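Local coordinates for chromosomal replication initiator protein dnaA (PDB 1L8Q) that binds and hydrolyses ATP and, in its ATP form, probably assembles on the bacterial replication origin to initiate chromosome replication, at residues A[37-43]-A[132-138]. Residues are numbered along the deposited sequence; the frame is centred on the assembly and turned at random.
Sequences YNPIFIY and KQIILAS
Parallel pairing of two central strands, 40-43 and 133-138, in the five-stranded sheet of the AAA+ domain shows how a nucleotide-binding core is built. The extended strands diverge by 19°, with axes 4.5 Å apart at closest, in the register Ile40-Ile135, Phe41-Leu136, Ile42-Ala137 and Tyr43-Ser138 (CA-CA 4.5-4.8 Å). Strand 40-43 forms backbone hydrogen bonds through alternate residues: Ile40 N to Ile134 O (3.1 Å), Leu136 N to Ile40 O (2.8 Å), Ile42 N to Leu136 O (2.9 Å) and Ser138 N to Ile42 O (2.8 Å). Phe41 turns its peptide to strand 160-163 instead. Before the cis peptide of Pro39, Asn38 hydrogen-bonds to Lys132 O through ND2 (2.5 Å) and Ile134 N through OD1 (2.8 Å), while Gln133 NE2 donates to Tyr37 O (2.8 Å). On one face Ile40 and Ile135, both mt, touch CG2 to CG2 (4.1 Å), Ile40 packing on helix 20-31; on the other, Phe41 (chi1 t) lays CD2 on Leu136 CB (3.8 Å) and CZ on Ser138 CB (3.4 Å). Ile42 touches Lys50: strand 40-43 runs straight into the P-loop, and strand 133-138 separates it from strand 101-105, an order characteristic of ASCE P-loop NTPases, including AAA+ domains.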
ATOM      1  N   TYR A  37     -16.265  14.340 -16.523  1.00 27.47           N
ATOM      2  CA  TYR A  37     -16.229  13.072 -15.845  1.00 26.30           C
ATOM      3  C   TYR A  37     -16.761  13.231 -14.457  1.00 25.86           C
ATOM      4  O   TYR A  37     -16.260  14.040 -13.696  1.00 26.26           O
ATOM      5  CB  TYR A  37     -14.794  12.585 -15.735  1.00 26.24           C
ATOM      6  CG  TYR A  37     -14.055  12.507 -17.036  1.00 25.07           C
ATOM      7  CD1 TYR A  37     -14.571  11.786 -18.121  1.00 23.78           C
ATOM      8  CD2 TYR A  37     -12.822  13.121 -17.184  1.00 23.76           C
ATOM      9  CE1 TYR A  37     -13.878  11.705 -19.328  1.00 21.01           C
ATOM     10  CE2 TYR A  37     -12.119  13.034 -18.385  1.00 23.00           C
ATOM     11  CZ  TYR A  37     -12.660  12.334 -19.447  1.00 20.84           C
ATOM     12  OH  TYR A  37     -11.964  12.258 -20.608  1.00 21.00           O
ATOM     13  N   ASN A  38     -17.756  12.439 -14.104  1.00 25.24           N
ATOM     14  CA  ASN A  38     -18.301  12.485 -12.769  1.00 24.81           C
ATOM     15  C   ASN A  38     -19.071  11.221 -12.529  1.00 24.00           C
ATOM     16  O   ASN A  38     -20.047  10.968 -13.191  1.00 24.80           O
ATOM     17  CB  ASN A  38     -19.219  13.708 -12.596  1.00 24.79           C
ATOM     18  CG  ASN A  38     -19.106  14.344 -11.191  1.00 26.17           C
ATOM     19  OD1 ASN A  38     -18.162  14.068 -10.427  1.00 26.15           O
ATOM     20  ND2 ASN A  38     -20.063  15.201 -10.858  1.00 26.62           N
ATOM     21  N   PRO A  39     -18.603  10.401 -11.608  1.00 23.10           N
ATOM     22  CA  PRO A  39     -17.402  10.692 -10.846  1.00 22.34           C
ATOM     23  C   PRO A  39     -16.152  10.138 -11.497  1.00 22.04           C
ATOM     24  O   PRO A  39     -16.217   9.411 -12.496  1.00 21.76           O
ATOM     25  CB  PRO A  39     -17.624   9.914  -9.555  1.00 21.99           C
ATOM     26  CG  PRO A  39     -18.614   8.848  -9.901  1.00 23.30           C
ATOM     27  CD  PRO A  39     -19.191   9.107 -11.249  1.00 22.79           C
ATOM     28  N   ILE A  40     -15.013  10.494 -10.909  1.00 21.80           N
ATOM     29  CA  ILE A  40     -13.736   9.905 -11.239  1.00 21.57           C
ATOM     30  C   ILE A  40     -13.408   8.976 -10.083  1.00 21.80           C
ATOM     31  O   ILE A  40     -13.464   9.389  -8.933  1.00 21.85           O
ATOM     32  CB  ILE A  40     -12.662  10.973 -11.311  1.00 21.38           C
ATOM     33  CG1 ILE A  40     -12.886  11.879 -12.502  1.00 21.04           C
ATOM     34  CG2 ILE A  40     -11.274  10.344 -11.394  1.00 20.13           C
ATOM     35  CD1 ILE A  40     -11.913  12.993 -12.555  1.00 19.77           C
ATOM     36  N   PHE A  41     -13.057   7.729 -10.387  1.00 21.77           N
ATOM     37  CA  PHE A  41     -12.749   6.745  -9.353  1.00 21.34           C
ATOM     38  C   PHE A  41     -11.373   6.191  -9.635  1.00 21.82           C
ATOM     39  O   PHE A  41     -11.201   5.408 -10.569  1.00 22.38           O
ATOM     40  CB  PHE A  41     -13.769   5.616  -9.409  1.00 21.09           C
ATOM     41  CG  PHE A  41     -13.689   4.663  -8.276  1.00 19.57           C
ATOM     42  CD1 PHE A  41     -12.669   3.724  -8.207  1.00 19.18           C
ATOM     43  CD2 PHE A  41     -14.663   4.668  -7.286  1.00 19.17           C
ATOM     44  CE1 PHE A  41     -12.605   2.821  -7.147  1.00 18.50           C
ATOM     45  CE2 PHE A  41     -14.620   3.757  -6.231  1.00 18.13           C
ATOM     46  CZ  PHE A  41     -13.594   2.834  -6.162  1.00 18.54           C
ATOM     47  N   ILE A  42     -10.387   6.609  -8.845  1.00 21.68           N
ATOM     48  CA  ILE A  42      -9.024   6.145  -9.022  1.00 21.68           C
ATOM     49  C   ILE A  42      -8.705   4.974  -8.101  1.00 21.59           C
ATOM     50  O   ILE A  42      -9.007   5.016  -6.926  1.00 21.59           O
ATOM     51  CB  ILE A  42      -8.056   7.280  -8.718  1.00 21.94           C
ATOM     52  CG1 ILE A  42      -8.242   8.425  -9.703  1.00 22.69           C
ATOM     53  CG2 ILE A  42      -6.607   6.782  -8.754  1.00 21.33           C
ATOM     54  CD1 ILE A  42      -7.661   9.741  -9.180  1.00 24.80           C
ATOM     55  N   TYR A  43      -8.077   3.930  -8.633  1.00 21.72           N
ATOM     56  CA  TYR A  43      -7.690   2.797  -7.802  1.00 21.10           C
ATOM     57  C   TYR A  43      -6.296   2.239  -8.125  1.00 22.09           C
ATOM     58  O   TYR A  43      -5.824   2.273  -9.268  1.00 21.27           O
ATOM     59  CB  TYR A  43      -8.733   1.692  -7.847  1.00 20.25           C
ATOM     60  CG  TYR A  43      -8.832   1.011  -9.170  1.00 18.34           C
ATOM     61  CD1 TYR A  43      -8.231  -0.228  -9.387  1.00 17.75           C
ATOM     62  CD2 TYR A  43      -9.514   1.597 -10.207  1.00 18.00           C
ATOM     63  CE1 TYR A  43      -8.317  -0.854 -10.597  1.00 16.82           C
ATOM     64  CE2 TYR A  43      -9.624   0.983 -11.420  1.00 18.47           C
ATOM     65  CZ  TYR A  43      -9.023  -0.253 -11.615  1.00 19.21           C
ATOM     66  OH  TYR A  43      -9.139  -0.874 -12.838  1.00 20.58           O
ATOM     67  N   LYS A 132     -21.434  18.923  -9.618  1.00 24.12           N
ATOM     68  CA  LYS A 132     -20.266  19.217  -8.784  1.00 23.74           C
ATOM     69  C   LYS A 132     -19.320  18.026  -8.879  1.00 23.46           C
ATOM     70  O   LYS A 132     -19.769  16.872  -8.964  1.00 23.42           O
ATOM     71  CB  LYS A 132     -20.678  19.463  -7.337  1.00 23.55           C
ATOM     72  CG  LYS A 132     -21.449  20.722  -7.163  1.00 23.16           C
ATOM     73  CD  LYS A 132     -20.769  21.849  -7.912  1.00 23.92           C
ATOM     74  CE  LYS A 132     -21.464  23.198  -7.679  1.00 24.44           C
ATOM     75  NZ  LYS A 132     -20.770  24.303  -8.403  1.00 23.56           N
ATOM     76  N   GLN A 133     -18.020  18.299  -8.881  1.00 22.53           N
ATOM     77  CA  GLN A 133     -17.043  17.257  -9.154  1.00 21.83           C
ATOM     78  C   GLN A 133     -16.811  16.351  -7.975  1.00 21.37           C
ATOM     79  O   GLN A 133     -16.628  16.804  -6.851  1.00 21.47           O
ATOM     80  CB  GLN A 133     -15.718  17.865  -9.617  1.00 21.82           C
ATOM     81  CG  GLN A 133     -14.662  16.840 -10.013  1.00 23.43           C
ATOM     82  CD  GLN A 133     -14.987  16.139 -11.342  1.00 25.91           C
ATOM     83  OE1 GLN A 133     -15.122  16.790 -12.380  1.00 27.23           O
ATOM     84  NE2 GLN A 133     -15.118  14.825 -11.302  1.00 25.94           N
ATOM     85  N   ILE A 134     -16.812  15.059  -8.241  1.00 21.03           N
ATOM     86  CA  ILE A 134     -16.534  14.078  -7.225  1.00 20.50           C
ATOM     87  C   ILE A 134     -15.339  13.276  -7.677  1.00 21.03           C
ATOM     88  O   ILE A 134     -15.291  12.822  -8.818  1.00 21.00           O
ATOM     89  CB  ILE A 134     -17.718  13.149  -7.062  1.00 20.45           C
ATOM     90  CG1 ILE A 134     -18.970  13.936  -6.658  1.00 20.09           C
ATOM     91  CG2 ILE A 134     -17.401  12.070  -6.044  1.00 19.53           C
ATOM     92  CD1 ILE A 134     -20.264  13.195  -6.954  1.00 19.77           C
ATOM     93  N   ILE A 135     -14.347  13.132  -6.805  1.00 20.96           N
ATOM     94  CA  ILE A 135     -13.232  12.269  -7.102  1.00 20.75           C
ATOM     95  C   ILE A 135     -13.060  11.294  -5.954  1.00 21.31           C
ATOM     96  O   ILE A 135     -12.922  11.699  -4.802  1.00 21.14           O
ATOM     97  CB  ILE A 135     -11.964  13.069  -7.327  1.00 20.87           C
ATOM     98  CG1 ILE A 135     -12.192  14.117  -8.388  1.00 21.00           C
ATOM     99  CG2 ILE A 135     -10.816  12.157  -7.770  1.00 20.87           C
ATOM    100  CD1 ILE A 135     -10.975  14.922  -8.687  1.00 21.59           C
ATOM    101  N   LEU A 136     -13.117  10.002  -6.270  1.00 21.77           N
ATOM    102  CA  LEU A 136     -12.952   8.966  -5.272  1.00 22.30           C
ATOM    103  C   LEU A 136     -11.649   8.277  -5.524  1.00 22.37           C
ATOM    104  O   LEU A 136     -11.146   8.291  -6.643  1.00 23.08           O
ATOM    105  CB  LEU A 136     -14.062   7.920  -5.380  1.00 22.29           C
ATOM    106  CG  LEU A 136     -15.495   8.318  -5.079  1.00 22.82           C
ATOM    107  CD1 LEU A 136     -15.550   9.427  -4.065  1.00 22.22           C
ATOM    108  CD2 LEU A 136     -16.123   8.741  -6.342  1.00 24.87           C
ATOM    109  N   ALA A 137     -11.100   7.659  -4.488  1.00 21.70           N
ATOM    110  CA  ALA A 137      -9.913   6.836  -4.642  1.00 20.94           C
ATOM    111  C   ALA A 137     -10.085   5.607  -3.770  1.00 21.14           C
ATOM    112  O   ALA A 137     -10.743   5.661  -2.711  1.00 20.60           O
ATOM    113  CB  ALA A 137      -8.701   7.576  -4.254  1.00 20.62           C
ATOM    114  N   SER A 138      -9.529   4.491  -4.227  1.00 20.96           N
ATOM    115  CA  SER A 138      -9.689   3.230  -3.538  1.00 21.31           C
ATOM    116  C   SER A 138      -8.500   2.362  -3.818  1.00 21.59           C
ATOM    117  O   SER A 138      -7.748   2.628  -4.746  1.00 22.32           O
ATOM    118  CB  SER A 138     -10.949   2.522  -3.992  1.00 21.01           C
ATOM    119  OG  SER A 138     -10.910   1.158  -3.586  1.00 22.44           O
TER